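Local coordinates for protein Steely1 (PDB 2H84) that probably extends and cyclises polyketide chains as the C-terminal type III polyketide synthase domain of a hybrid type I/III enzyme, yielding acylpyrones in vitro, at residues N13-I19 with E223-V229; G18-S22 with Q101-A106; S163-A168 with A212-G216; H298-K302 with V325-N331. All blocks are in the same frame, centred on the assembly; numbering follows the deposited sequence.

Contact 1: residues N13-I19 with E223-V229; sequences NSFVLGI and ETPLYEV
Val16 and Tyr227 lie at the apolar centre, their side chains on the same face of the sheet: Val16 CG2 is 4.1 Å from Tyr227 CB. Further along, Ile19 CG1 meets Leu226 CD1 at 3.8 Å and Ile19 CD1 reaches Tyr227 CE1 at 4.1 Å. On the other face, the Phe15 ring (chi1 -77°, chi2 78°) takes Glu228 CG over one face of the ring, 3.3 Å from Phe15 CZ, and its CD2 lies 3.8 Å from Pro225 CB. Leu17 (m,t) points away at CB, but its end returns, with CD2 3.9 Å from Pro225 CG.

The strand segments 15-19 and 227-229 run antiparallel, at 146° and 4.9 Å between axes. Phe15-Glu228 is a non-hydrogen-bonded pair (CA-CA 4.6 Å), Val16-Tyr227 a hydrogen-bonded one (CA-CA 5.2 Å). Val16 N donates to Tyr227 O at 2.9 Å, and Leu226 N donates to Val16 O, also at 2.9 Å. Leu226 turns off extended geometry (phi/psi -108/-46).

Toward the polar edge the bonds weaken: Val229 N to Ser14 O is 3.2 Å, Asn13 ND2 to Glu228 OE2 3.3 Å. A water donates to Val229 O at 2.6 Å and weakly accepts from Ser14 N at 3.3 Å.

Because Leu226 and Tyr227 both oppose Val16, the pairing contains a classic beta bulge, placed where strands 15-22 and 227-236 are neighbours in the large mixed sheet of this thiolase fold.

Contact 2: residues G18-S22 with Q101-A106; sequences GIGIS and QACLRA
This is a helix packed on a beta strand through glycine: the segment 101-106 of helix 84-110 lies against 18-22 of strand 15-22, inside the N-terminal part of the domain. The axes approach to 5.9 Å, very close for such a pair, and their directions make 149°, so the two run roughly antiparallel.

Gly20 is the reason the gap can be so small. Its CA lies 3.9 Å from Ala106 CA, and a modelled CB would fall 2.4 Å from Ala106 N and 2.9 Å from Ala102 O, a steric clash. Gly20 N touches Ala106 CB at 3.6 Å, Gly20 O is 4.0 Å from Ala102 CB, and Gly20 CA is 4.1 Å from Arg105 CB. At Gly18 a CB would also be tight, 3.1 Å from Ala106 O. The strand is extended throughout, while Ile19 and Ile21 point away from the helix to helix 335-345.

At the far end Ser22 CB approaches Ala102 N at 3.6 Å, and Ser22 OG lies 2.9 Å from Gln101 OE1, a possible weak hydrogen bond, not settled because the hydroxyl also has a weak partner in Leu98 O. Gln101 OE1 takes a very short 2.5 Å bond from Arg105 NH1, and Arg105 CD sits 3.1 Å from Ile21 O.

Small residues at the interface, Gly20 against Ala102 and Ala106, make this a close alpha/beta layer packing within the layered thiolase fold.

Contact 3: residues S163-A168 with A212-G216; sequences SLRTAA and AYIIG
Ser163, in a p rotamer on helix 159-171, begins the contact: it accepts a hydrogen bond from Tyr213 OH, with Tyr213 OH to Ser163 OG at 3.1 Å. The hydroxyl of Ser163 has its own hydrogen-bond partners in the preceding turn, with Gly160 O, the strongest, and Ala159 O both in range of its single proton. At Leu164 the backbone N comes within 2.9 Å of Tyr213 OH, but the angle is too poor for a bond; the side chain contributes instead, Leu164 CG lying 4.4 Å from Tyr213 CZ and Leu164 CD2 4.0 Å from Ile215 CD1. Arg165 points away from the strand, forming salt bridges to Glu366 of its own chain and to Glu148 of the second subunit. Ala167, one turn after Ser163, points toward the strand, with CB 3.8 Å from Ile215 CG2 and the nearest CA pair, Ala167 to Ile215, at 7.2 Å. Ala168 CA closes the contact 3.9 Å from Ile215 CD1.

Tyr213 (chi1 61°, chi2 88°) and Ile215 (t,t) thus form the strand side, both directed at the helix, across axes 9.0 Å apart and inclined at 36°.

Helix 159-171 connects strands 148-153 and 178-185, parallel in the sheet, in a beta-alpha-beta crossover. Strand 209-216 runs antiparallel to 178-185 and sends Ile214 to its other face, against helix 84-110, so the sheet here is sandwiched between the two helices.

Contact 4: residues H298-K302 with V325-N331; sequences HTGGK and VYHAYGN
An inverse gamma turn centred on Thr299 (phi/psi -72/65) is the striking element here: Gly300 N donates to His298 O at 2.7 Å, folding the chain sharply just after strand 294-297. The turn directs Thr299 toward 325-331, the nearest CA pairs being Thr299 to Tyr326 (5.2 Å) and Gly300 to Asn331 (5.1 Å). Thr299 OG1 (p rotamer) donates to Gly330 O at 2.8 Å and Thr299 CG2 packs 3.4 Å from Tyr326 CB and 4.0 Å from Val325 CG1. Thr299 O is 3.3 Å from Asn331 CB. Gly330 has positive phi (80/-145) where the chain leaves the helix, and its N is still bonded to Tyr326 O at 2.9 Å.

Gly301, at the N-cap position of helix 302-311, leaves its CA 3.5 Å from Tyr326 CE2. Tyr326 (chi1 176°, chi2 -103°) reaches the start of that helix and receives a weak bond from Lys302 N to its OH at 3.2 Å, while the same OH bonds Ser58 O.

His298 (chi1 157°) and Asn331 lie beside each other, and the His298 side chain is about 4 Å from that of Cys157, the predicted active-site residue. This layout is consistent with the Cys-His-Asn triad of the chalcone synthase family.

The contact therefore joins the loop between strand 294-297 and helix 302-311 to the C-terminal end of helix 320-329, with helix 335-345 packing on Thr299 and Val325 through Val340.

In the fold
Contacts 1, 2 and 3 cluster on one large mixed sheet, while contact 4 follows strand 294-297, an outermost strand of that sheet. Contacts 1 and 2 share Gly18 and Ile19 of strand 15-22, with centres about 14 Å apart; contact 3 is nested along the chain inside contact 1, centres about 9 Å apart. Strand 209-216 bonds the same central strand, with probable hydrogen bonds from Leu17 N to Ile214 O (2.7 Å) and from Ala212 N to Gly20 O (2.8 Å). Contact 4 meets contact 2 through Ile21 CD1 and Tyr329 OH (4.1 Å). It lies nearest the predicted active site: the side chain of His298 is about 4 Å from that of Cys157, that of Ser163 in contact 3 about 12 Å.

Contact 1: residues N13-I19 with E223-V229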
loop_
_atom_site.group_PDB
_atom_site.type_symbol
_atom_site.label_atom_id
_atom_site.label_comp_id
_atom_site.label_asym_id
_atom_site.label_seq_id
_atom_site.Cartn_x
_atom_site.Cartn_y
_atom_site.Cartn_z
ATOM N N ASN A 13 -22.970 8.727 7.768
ATOM C CA ASN A 13 -21.928 7.800 7.347
ATOM C C ASN A 13 -21.917 7.422 5.872
ATOM O O ASN A 13 -22.869 7.661 5.134
ATOM C CB ASN A 13 -21.867 6.533 8.261
ATOM C CG ASN A 13 -23.195 5.896 8.483
ATOM O OD1 ASN A 13 -23.391 5.006 9.309
ATOM N ND2 ASN A 13 -24.122 6.344 7.732
ATOM N N SER A 14 -20.783 6.862 5.469
ATOM C CA SER A 14 -20.484 6.442 4.103
ATOM C C SER A 14 -21.459 5.487 3.401
ATOM O O SER A 14 -22.139 4.691 4.040
ATOM C CB SER A 14 -19.083 5.838 4.102
ATOM O OG SER A 14 -18.792 5.213 2.874
ATOM N N PHE A 15 -21.512 5.574 2.074
ATOM C CA PHE A 15 -22.388 4.728 1.256
ATOM C C PHE A 15 -21.657 4.239 0.017
ATOM O O PHE A 15 -20.887 4.984 -0.580
ATOM C CB PHE A 15 -23.612 5.500 0.760
ATOM C CG PHE A 15 -24.668 5.706 1.789
ATOM C CD1 PHE A 15 -24.527 6.685 2.774
ATOM C CD2 PHE A 15 -25.812 4.917 1.779
ATOM C CE1 PHE A 15 -25.516 6.876 3.734
ATOM C CE2 PHE A 15 -26.803 5.098 2.730
ATOM C CZ PHE A 15 -26.654 6.080 3.712
ATOM N N VAL A 16 -21.906 3.001 -0.386
ATOM C CA VAL A 16 -21.283 2.466 -1.591
ATOM C C VAL A 16 -22.228 2.949 -2.687
ATOM O O VAL A 16 -23.372 2.493 -2.749
ATOM C CB VAL A 16 -21.295 0.934 -1.575
ATOM C CG1 VAL A 16 -20.732 0.414 -2.737
ATOM C CG2 VAL A 16 -20.474 0.430 -0.559
ATOM N N LEU A 17 -21.761 3.853 -3.543
ATOM C CA LEU A 17 -22.598 4.424 -4.598
ATOM C C LEU A 17 -22.547 3.761 -5.983
ATOM O O LEU A 17 -23.277 4.160 -6.898
ATOM C CB LEU A 17 -22.271 5.914 -4.727
ATOM C CG LEU A 17 -22.336 6.700 -3.415
ATOM C CD1 LEU A 17 -21.825 8.105 -3.637
ATOM C CD2 LEU A 17 -23.756 6.720 -2.899
ATOM N N GLY A 18 -21.695 2.755 -6.136
ATOM C CA GLY A 18 -21.606 2.070 -7.412
ATOM C C GLY A 18 -20.545 0.990 -7.399
ATOM O O GLY A 18 -19.550 1.112 -6.691
ATOM N N ILE A 19 -20.754 -0.070 -8.175
ATOM C CA ILE A 19 -19.793 -1.167 -8.240
ATOM C C ILE A 19 -19.638 -1.681 -9.664
ATOM O O ILE A 19 -20.580 -1.671 -10.455
ATOM C CB ILE A 19 -20.232 -2.357 -7.396
ATOM C CG1 ILE A 19 -20.658 -1.893 -6.005
ATOM C CG2 ILE A 19 -19.096 -3.361 -7.308
ATOM C CD1 ILE A 19 -21.383 -2.967 -5.218
ATOM N N GLU A 223 -27.542 10.343 -7.322
ATOM C CA GLU A 223 -26.863 9.127 -6.913
ATOM C C GLU A 223 -27.868 8.155 -6.325
ATOM O O GLU A 223 -28.774 8.549 -5.593
ATOM C CB GLU A 223 -25.786 9.432 -5.875
ATOM C CG GLU A 223 -24.761 10.430 -6.345
ATOM C CD GLU A 223 -23.637 10.585 -5.361
ATOM O OE1 GLU A 223 -23.939 10.747 -4.166
ATOM O OE2 GLU A 223 -22.458 10.550 -5.770
ATOM N N THR A 224 -27.701 6.883 -6.651
ATOM C CA THR A 224 -28.593 5.852 -6.156
ATOM C C THR A 224 -27.790 4.826 -5.343
ATOM O O THR A 224 -27.264 3.853 -5.880
ATOM C CB THR A 224 -29.349 5.196 -7.339
ATOM O OG1 THR A 224 -29.304 3.773 -7.222
ATOM C CG2 THR A 224 -28.733 5.618 -8.663
ATOM N N PRO A 225 -27.677 5.053 -4.023
ATOM C CA PRO A 225 -26.961 4.226 -3.047
ATOM C C PRO A 225 -27.245 2.732 -3.134
ATOM O O PRO A 225 -28.372 2.316 -3.404
ATOM C CB PRO A 225 -27.396 4.819 -1.714
ATOM C CG PRO A 225 -27.572 6.247 -2.034
ATOM C CD PRO A 225 -28.312 6.195 -3.349
ATOM N N LEU A 226 -26.206 1.934 -2.887
ATOM C CA LEU A 226 -26.303 0.479 -2.938
ATOM C C LEU A 226 -26.238 -0.157 -1.550
ATOM O O LEU A 226 -27.034 -1.040 -1.235
ATOM C CB LEU A 226 -25.189 -0.084 -3.826
ATOM C CG LEU A 226 -25.258 0.306 -5.304
ATOM C CD1 LEU A 226 -23.970 -0.085 -6.020
ATOM C CD2 LEU A 226 -26.450 -0.371 -5.941
ATOM N N TYR A 227 -25.290 0.285 -0.726
ATOM C CA TYR A 227 -25.134 -0.250 0.623
ATOM C C TYR A 227 -24.772 0.868 1.569
ATOM O O TYR A 227 -24.028 1.778 1.203
ATOM C CB TYR A 227 -24.003 -1.284 0.707
ATOM C CG TYR A 227 -24.204 -2.546 -0.091
ATOM C CD1 TYR A 227 -23.780 -2.635 -1.418
ATOM C CD2 TYR A 227 -24.797 -3.671 0.489
ATOM C CE1 TYR A 227 -23.939 -3.816 -2.144
ATOM C CE2 TYR A 227 -24.960 -4.857 -0.227
ATOM C CZ TYR A 227 -24.528 -4.925 -1.537
ATOM O OH TYR A 227 -24.662 -6.114 -2.212
ATOM N N GLU A 228 -25.294 0.808 2.788
ATOM C CA GLU A 228 -24.954 1.818 3.773
ATOM C C GLU A 228 -23.947 1.180 4.710
ATOM O O GLU A 228 -24.300 0.323 5.514
ATOM C CB GLU A 228 -26.169 2.258 4.584
ATOM C CG GLU A 228 -25.839 3.410 5.517
ATOM C CD GLU A 228 -26.970 3.754 6.470
ATOM O OE1 GLU A 228 -28.154 3.610 6.075
ATOM O OE2 GLU A 228 -26.668 4.186 7.610
ATOM N N VAL A 229 -22.689 1.582 4.600
ATOM C CA VAL A 229 -21.669 1.023 5.464
ATOM C C VAL A 229 -21.711 1.692 6.838
ATOM O O VAL A 229 -21.144 2.755 7.061
ATOM C CB VAL A 229 -20.281 1.119 4.779
ATOM C CG1 VAL A 229 -20.057 2.396 4.229
ATOM C CG2 VAL A 229 -19.257 0.954 5.703
HETATM O O HOH W 1 -19.237 4.584 7.206
#

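Contact 2: residues G18-S22 with Q101-A106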
loop_
_atom_site.group_PDB
_atom_site.type_symbol
_atom_site.label_atom_id
_atom_site.label_comp_id
_atom_site.label_asym_id
_atom_site.label_seq_id
_atom_site.Cartn_x
_atom_site.Cartn_y
_atom_site.Cartn_z
ATOM N N GLY A 18 -21.695 2.755 -6.136
ATOM C CA GLY A 18 -21.606 2.070 -7.412
ATOM C C GLY A 18 -20.545 0.990 -7.399
ATOM O O GLY A 18 -19.550 1.112 -6.691
ATOM N N ILE A 19 -20.754 -0.070 -8.175
ATOM C CA ILE A 19 -19.793 -1.167 -8.240
ATOM C C ILE A 19 -19.638 -1.681 -9.664
ATOM O O ILE A 19 -20.580 -1.671 -10.455
ATOM C CB ILE A 19 -20.232 -2.357 -7.396
ATOM C CG1 ILE A 19 -20.658 -1.893 -6.005
ATOM C CG2 ILE A 19 -19.096 -3.361 -7.308
ATOM C CD1 ILE A 19 -21.383 -2.967 -5.218
ATOM N N GLY A 20 -18.444 -2.148 -9.989
ATOM C CA GLY A 20 -18.213 -2.673 -11.316
ATOM C C GLY A 20 -17.134 -3.723 -11.236
ATOM O O GLY A 20 -16.192 -3.595 -10.451
ATOM N N ILE A 21 -17.270 -4.770 -12.034
ATOM C CA ILE A 21 -16.275 -5.823 -12.040
ATOM C C ILE A 21 -15.673 -5.961 -13.425
ATOM O O ILE A 21 -16.139 -5.356 -14.384
ATOM C CB ILE A 21 -16.876 -7.177 -11.642
ATOM C CG1 ILE A 21 -18.020 -7.536 -12.586
ATOM C CG2 ILE A 21 -17.385 -7.120 -10.220
ATOM C CD1 ILE A 21 -18.404 -8.993 -12.538
ATOM N N SER A 22 -14.634 -6.777 -13.520
ATOM C CA SER A 22 -13.955 -7.015 -14.784
ATOM C C SER A 22 -13.078 -8.248 -14.636
ATOM O O SER A 22 -12.342 -8.371 -13.666
ATOM C CB SER A 22 -13.101 -5.803 -15.153
ATOM O OG SER A 22 -12.327 -6.071 -16.303
ATOM N N GLN A 101 -11.070 -1.236 -16.819
ATOM C CA GLN A 101 -12.338 -1.831 -17.174
ATOM C C GLN A 101 -13.299 -1.780 -15.985
ATOM O O GLN A 101 -14.431 -1.323 -16.089
ATOM C CB GLN A 101 -12.110 -3.270 -17.648
ATOM C CG GLN A 101 -13.297 -3.752 -18.461
ATOM C CD GLN A 101 -13.031 -5.038 -19.136
ATOM O OE1 GLN A 101 -13.664 -6.097 -18.862
ATOM N NE2 GLN A 101 -12.115 -4.965 -20.054
ATOM N N ALA A 102 -12.823 -2.235 -14.840
ATOM C CA ALA A 102 -13.637 -2.241 -13.637
ATOM C C ALA A 102 -14.035 -0.810 -13.278
ATOM O O ALA A 102 -15.223 -0.498 -13.142
ATOM C CB ALA A 102 -12.869 -2.903 -12.482
ATOM N N CYS A 103 -13.035 0.060 -13.141
ATOM C CA CYS A 103 -13.258 1.468 -12.800
ATOM C C CYS A 103 -14.276 2.123 -13.720
ATOM O O CYS A 103 -15.180 2.819 -13.269
ATOM C CB CYS A 103 -11.955 2.254 -12.887
ATOM S SG CYS A 103 -10.878 2.025 -11.509
ATOM N N LEU A 104 -14.115 1.896 -15.016
ATOM C CA LEU A 104 -15.018 2.450 -16.002
ATOM C C LEU A 104 -16.433 2.006 -15.645
ATOM O O LEU A 104 -17.321 2.828 -15.448
ATOM C CB LEU A 104 -14.609 1.949 -17.389
ATOM C CG LEU A 104 -14.336 2.993 -18.469
ATOM C CD1 LEU A 104 -13.843 4.292 -17.849
ATOM C CD2 LEU A 104 -13.329 2.434 -19.460
ATOM N N ARG A 105 -16.629 0.700 -15.524
ATOM C CA ARG A 105 -17.933 0.146 -15.189
ATOM C C ARG A 105 -18.485 0.617 -13.858
ATOM O O ARG A 105 -19.693 0.806 -13.714
ATOM C CB ARG A 105 -17.860 -1.370 -15.185
ATOM C CG ARG A 105 -17.801 -1.957 -16.566
ATOM C CD ARG A 105 -17.183 -3.316 -16.532
ATOM N NE ARG A 105 -17.700 -4.133 -17.613
ATOM C CZ ARG A 105 -17.013 -5.111 -18.188
ATOM N NH1 ARG A 105 -15.781 -5.375 -17.785
ATOM N NH2 ARG A 105 -17.561 -5.842 -19.145
ATOM N N ALA A 106 -17.599 0.788 -12.880
ATOM C CA ALA A 106 -17.998 1.240 -11.551
ATOM C C ALA A 106 -18.372 2.710 -11.613
ATOM O O ALA A 106 -19.162 3.190 -10.810
ATOM C CB ALA A 106 -16.869 1.033 -10.558
#

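Contact 3: residues S163-A168 with A212-G216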
loop_
_atom_site.group_PDB
_atom_site.type_symbol
_atom_site.label_atom_id
_atom_site.label_comp_id
_atom_site.label_asym_id
_atom_site.label_seq_id
_atom_site.Cartn_x
_atom_site.Cartn_y
_atom_site.Cartn_z
ATOM N N SER A 163 -9.824 -1.773 2.151
ATOM C CA SER A 163 -10.094 -0.567 1.384
ATOM C C SER A 163 -11.458 0.019 1.748
ATOM O O SER A 163 -11.565 1.219 1.992
ATOM C CB SER A 163 -10.027 -0.856 -0.116
ATOM O OG SER A 163 -10.896 -1.912 -0.476
ATOM N N LEU A 164 -12.491 -0.827 1.804
ATOM C CA LEU A 164 -13.828 -0.351 2.154
ATOM C C LEU A 164 -13.710 0.402 3.468
ATOM O O LEU A 164 -14.199 1.524 3.617
ATOM C CB LEU A 164 -14.808 -1.511 2.323
ATOM C CG LEU A 164 -16.220 -1.239 1.843
ATOM C CD1 LEU A 164 -17.154 -2.329 2.346
ATOM C CD2 LEU A 164 -16.702 0.102 2.347
ATOM N N ARG A 165 -13.044 -0.230 4.422
ATOM C CA ARG A 165 -12.839 0.349 5.743
ATOM C C ARG A 165 -12.141 1.702 5.642
ATOM O O ARG A 165 -12.660 2.717 6.126
ATOM C CB ARG A 165 -12.020 -0.618 6.617
ATOM C CG ARG A 165 -11.739 -0.121 8.022
ATOM C CD ARG A 165 -11.307 -1.255 8.941
ATOM N NE ARG A 165 -10.180 -2.016 8.400
ATOM C CZ ARG A 165 -8.931 -1.566 8.306
ATOM N NH1 ARG A 165 -8.612 -0.349 8.720
ATOM N NH2 ARG A 165 -7.996 -2.334 7.775
ATOM N N THR A 166 -10.979 1.729 4.994
ATOM C CA THR A 166 -10.231 2.974 4.855
ATOM C C THR A 166 -10.972 4.004 4.021
ATOM O O THR A 166 -11.116 5.148 4.449
ATOM C CB THR A 166 -8.850 2.721 4.242
ATOM O OG1 THR A 166 -8.276 1.574 4.867
ATOM C CG2 THR A 166 -7.909 3.864 4.506
ATOM N N ALA A 167 -11.455 3.610 2.846
ATOM C CA ALA A 167 -12.171 4.559 1.996
ATOM C C ALA A 167 -13.402 5.112 2.725
ATOM O O ALA A 167 -13.906 6.176 2.382
ATOM C CB ALA A 167 -12.577 3.885 0.643
ATOM N N ALA A 168 -13.865 4.406 3.750
ATOM C CA ALA A 168 -15.030 4.869 4.490
ATOM C C ALA A 168 -14.659 6.111 5.289
ATOM O O ALA A 168 -15.288 7.158 5.145
ATOM C CB ALA A 168 -15.529 3.796 5.424
ATOM N N ALA A 212 -14.196 -2.603 -8.814
ATOM C CA ALA A 212 -14.088 -1.221 -8.361
ATOM C C ALA A 212 -15.423 -0.713 -7.825
ATOM O O ALA A 212 -16.485 -1.226 -8.188
ATOM C CB ALA A 212 -13.604 -0.332 -9.500
ATOM N N TYR A 213 -15.371 0.284 -6.948
ATOM C CA TYR A 213 -16.591 0.858 -6.401
ATOM C C TYR A 213 -16.405 2.335 -6.019
ATOM O O TYR A 213 -15.293 2.776 -5.746
ATOM C CB TYR A 213 -17.064 0.023 -5.197
ATOM C CG TYR A 213 -16.091 -0.029 -4.045
ATOM C CD1 TYR A 213 -16.117 0.941 -3.042
ATOM C CD2 TYR A 213 -15.121 -1.030 -3.970
ATOM C CE1 TYR A 213 -15.199 0.920 -1.990
ATOM C CE2 TYR A 213 -14.200 -1.059 -2.923
ATOM C CZ TYR A 213 -14.245 -0.079 -1.937
ATOM O OH TYR A 213 -13.333 -0.096 -0.908
ATOM N N ILE A 214 -17.491 3.101 -6.059
ATOM C CA ILE A 214 -17.457 4.506 -5.680
ATOM C C ILE A 214 -18.072 4.591 -4.281
ATOM O O ILE A 214 -19.056 3.914 -3.987
ATOM C CB ILE A 214 -18.306 5.361 -6.618
ATOM C CG1 ILE A 214 -17.926 5.081 -8.075
ATOM C CG2 ILE A 214 -18.128 6.823 -6.267
ATOM C CD1 ILE A 214 -16.524 5.498 -8.452
ATOM N N ILE A 215 -17.507 5.424 -3.420
ATOM C CA ILE A 215 -18.020 5.541 -2.058
ATOM C C ILE A 215 -17.974 6.986 -1.560
ATOM O O ILE A 215 -17.049 7.724 -1.880
ATOM C CB ILE A 215 -17.199 4.645 -1.116
ATOM C CG1 ILE A 215 -17.689 4.785 0.315
ATOM C CG2 ILE A 215 -15.728 5.012 -1.201
ATOM C CD1 ILE A 215 -16.941 3.901 1.269
ATOM N N GLY A 216 -18.977 7.390 -0.784
ATOM C CA GLY A 216 -19.007 8.750 -0.273
ATOM C C GLY A 216 -20.082 8.978 0.774
ATOM O O GLY A 216 -20.889 8.093 1.043
#

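Contact 4: residues H298-K302 with V325-N331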
loop_
_atom_site.group_PDB
_atom_site.type_symbol
_atom_site.label_atom_id
_atom_site.label_comp_id
_atom_site.label_asym_id
_atom_site.label_seq_id
_atom_site.Cartn_x
_atom_site.Cartn_y
_atom_site.Cartn_z
ATOM N N HIS A 298 -15.818 -13.180 1.799
ATOM C CA HIS A 298 -14.730 -13.296 0.838
ATOM C C HIS A 298 -14.665 -14.770 0.446
ATOM O O HIS A 298 -14.493 -15.635 1.302
ATOM C CB HIS A 298 -13.415 -12.873 1.499
ATOM C CG HIS A 298 -12.201 -13.444 0.843
ATOM N ND1 HIS A 298 -11.862 -13.161 -0.460
ATOM C CD2 HIS A 298 -11.259 -14.302 1.304
ATOM C CE1 HIS A 298 -10.763 -13.823 -0.775
ATOM N NE2 HIS A 298 -10.377 -14.522 0.277
ATOM N N THR A 299 -14.822 -15.056 -0.838
ATOM C CA THR A 299 -14.796 -16.433 -1.310
ATOM C C THR A 299 -13.408 -17.084 -1.303
ATOM O O THR A 299 -12.863 -17.434 -2.354
ATOM C CB THR A 299 -15.367 -16.527 -2.730
ATOM O OG1 THR A 299 -14.626 -15.677 -3.609
ATOM C CG2 THR A 299 -16.793 -16.063 -2.730
ATOM N N GLY A 300 -12.846 -17.266 -0.112
ATOM C CA GLY A 300 -11.521 -17.854 0.003
ATOM C C GLY A 300 -11.383 -19.329 -0.342
ATOM O O GLY A 300 -10.350 -19.751 -0.885
ATOM N N GLY A 301 -12.407 -20.116 -0.010
ATOM C CA GLY A 301 -12.376 -21.543 -0.282
ATOM C C GLY A 301 -13.571 -22.226 0.347
ATOM O O GLY A 301 -14.198 -21.638 1.215
ATOM N N LYS A 302 -13.897 -23.446 -0.084
ATOM C CA LYS A 302 -15.047 -24.164 0.461
ATOM C C LYS A 302 -14.936 -24.513 1.950
ATOM O O LYS A 302 -15.899 -24.349 2.705
ATOM C CB LYS A 302 -15.317 -25.435 -0.355
ATOM C CG LYS A 302 -14.101 -26.307 -0.622
ATOM C CD LYS A 302 -14.067 -27.540 0.268
ATOM C CE LYS A 302 -12.833 -28.395 -0.036
ATOM N NZ LYS A 302 -11.533 -27.671 0.182
ATOM N N VAL A 325 -20.804 -16.486 -6.252
ATOM C CA VAL A 325 -19.534 -15.881 -6.637
ATOM C C VAL A 325 -18.410 -16.906 -6.579
ATOM O O VAL A 325 -17.631 -17.037 -7.521
ATOM C CB VAL A 325 -19.167 -14.728 -5.706
ATOM C CG1 VAL A 325 -17.808 -14.175 -6.076
ATOM C CG2 VAL A 325 -20.222 -13.654 -5.783
ATOM N N TYR A 326 -18.325 -17.639 -5.472
ATOM C CA TYR A 326 -17.280 -18.642 -5.326
ATOM C C TYR A 326 -17.372 -19.741 -6.383
ATOM O O TYR A 326 -16.349 -20.167 -6.918
ATOM C CB TYR A 326 -17.308 -19.247 -3.912
ATOM C CG TYR A 326 -16.305 -20.370 -3.695
ATOM C CD1 TYR A 326 -16.715 -21.707 -3.693
ATOM C CD2 TYR A 326 -14.939 -20.097 -3.534
ATOM C CE1 TYR A 326 -15.795 -22.751 -3.540
ATOM C CE2 TYR A 326 -14.002 -21.133 -3.382
ATOM C CZ TYR A 326 -14.437 -22.460 -3.386
ATOM O OH TYR A 326 -13.524 -23.484 -3.241
ATOM N N HIS A 327 -18.584 -20.190 -6.701
ATOM C CA HIS A 327 -18.746 -21.250 -7.695
ATOM C C HIS A 327 -18.298 -20.838 -9.088
ATOM O O HIS A 327 -17.734 -21.648 -9.825
ATOM C CB HIS A 327 -20.202 -21.721 -7.781
ATOM C CG HIS A 327 -20.669 -22.479 -6.578
ATOM N ND1 HIS A 327 -19.874 -23.385 -5.912
ATOM C CD2 HIS A 327 -21.863 -22.484 -5.938
ATOM C CE1 HIS A 327 -20.557 -23.916 -4.912
ATOM N NE2 HIS A 327 -21.766 -23.386 -4.908
ATOM N N ALA A 328 -18.538 -19.574 -9.434
ATOM C CA ALA A 328 -18.212 -19.050 -10.759
ATOM C C ALA A 328 -16.902 -18.277 -10.925
ATOM O O ALA A 328 -16.517 -17.954 -12.048
ATOM C CB ALA A 328 -19.366 -18.193 -11.241
ATOM N N TYR A 329 -16.215 -17.975 -9.828
ATOM C CA TYR A 329 -14.970 -17.218 -9.921
ATOM C C TYR A 329 -13.844 -17.761 -9.056
ATOM O O TYR A 329 -12.664 -17.551 -9.360
ATOM C CB TYR A 329 -15.210 -15.758 -9.526
ATOM C CG TYR A 329 -16.180 -15.025 -10.413
ATOM C CD1 TYR A 329 -15.816 -14.636 -11.698
ATOM C CD2 TYR A 329 -17.470 -14.734 -9.973
ATOM C CE1 TYR A 329 -16.711 -13.977 -12.521
ATOM C CE2 TYR A 329 -18.374 -14.078 -10.788
ATOM C CZ TYR A 329 -17.992 -13.702 -12.063
ATOM O OH TYR A 329 -18.890 -13.064 -12.886
ATOM N N GLY A 330 -14.208 -18.439 -7.973
ATOM C CA GLY A 330 -13.207 -18.962 -7.067
ATOM C C GLY A 330 -12.695 -17.863 -6.150
ATOM O O GLY A 330 -13.445 -16.962 -5.767
ATOM N N ASN A 331 -11.414 -17.926 -5.807
ATOM C CA ASN A 331 -10.816 -16.927 -4.930
ATOM C C ASN A 331 -9.957 -15.932 -5.720
ATOM O O ASN A 331 -8.890 -16.281 -6.186
ATOM C CB ASN A 331 -9.959 -17.611 -3.874
ATOM C CG ASN A 331 -9.352 -16.628 -2.911
ATOM O OD1 ASN A 331 -8.580 -16.999 -2.035
ATOM N ND2 ASN A 331 -9.700 -15.355 -3.067
#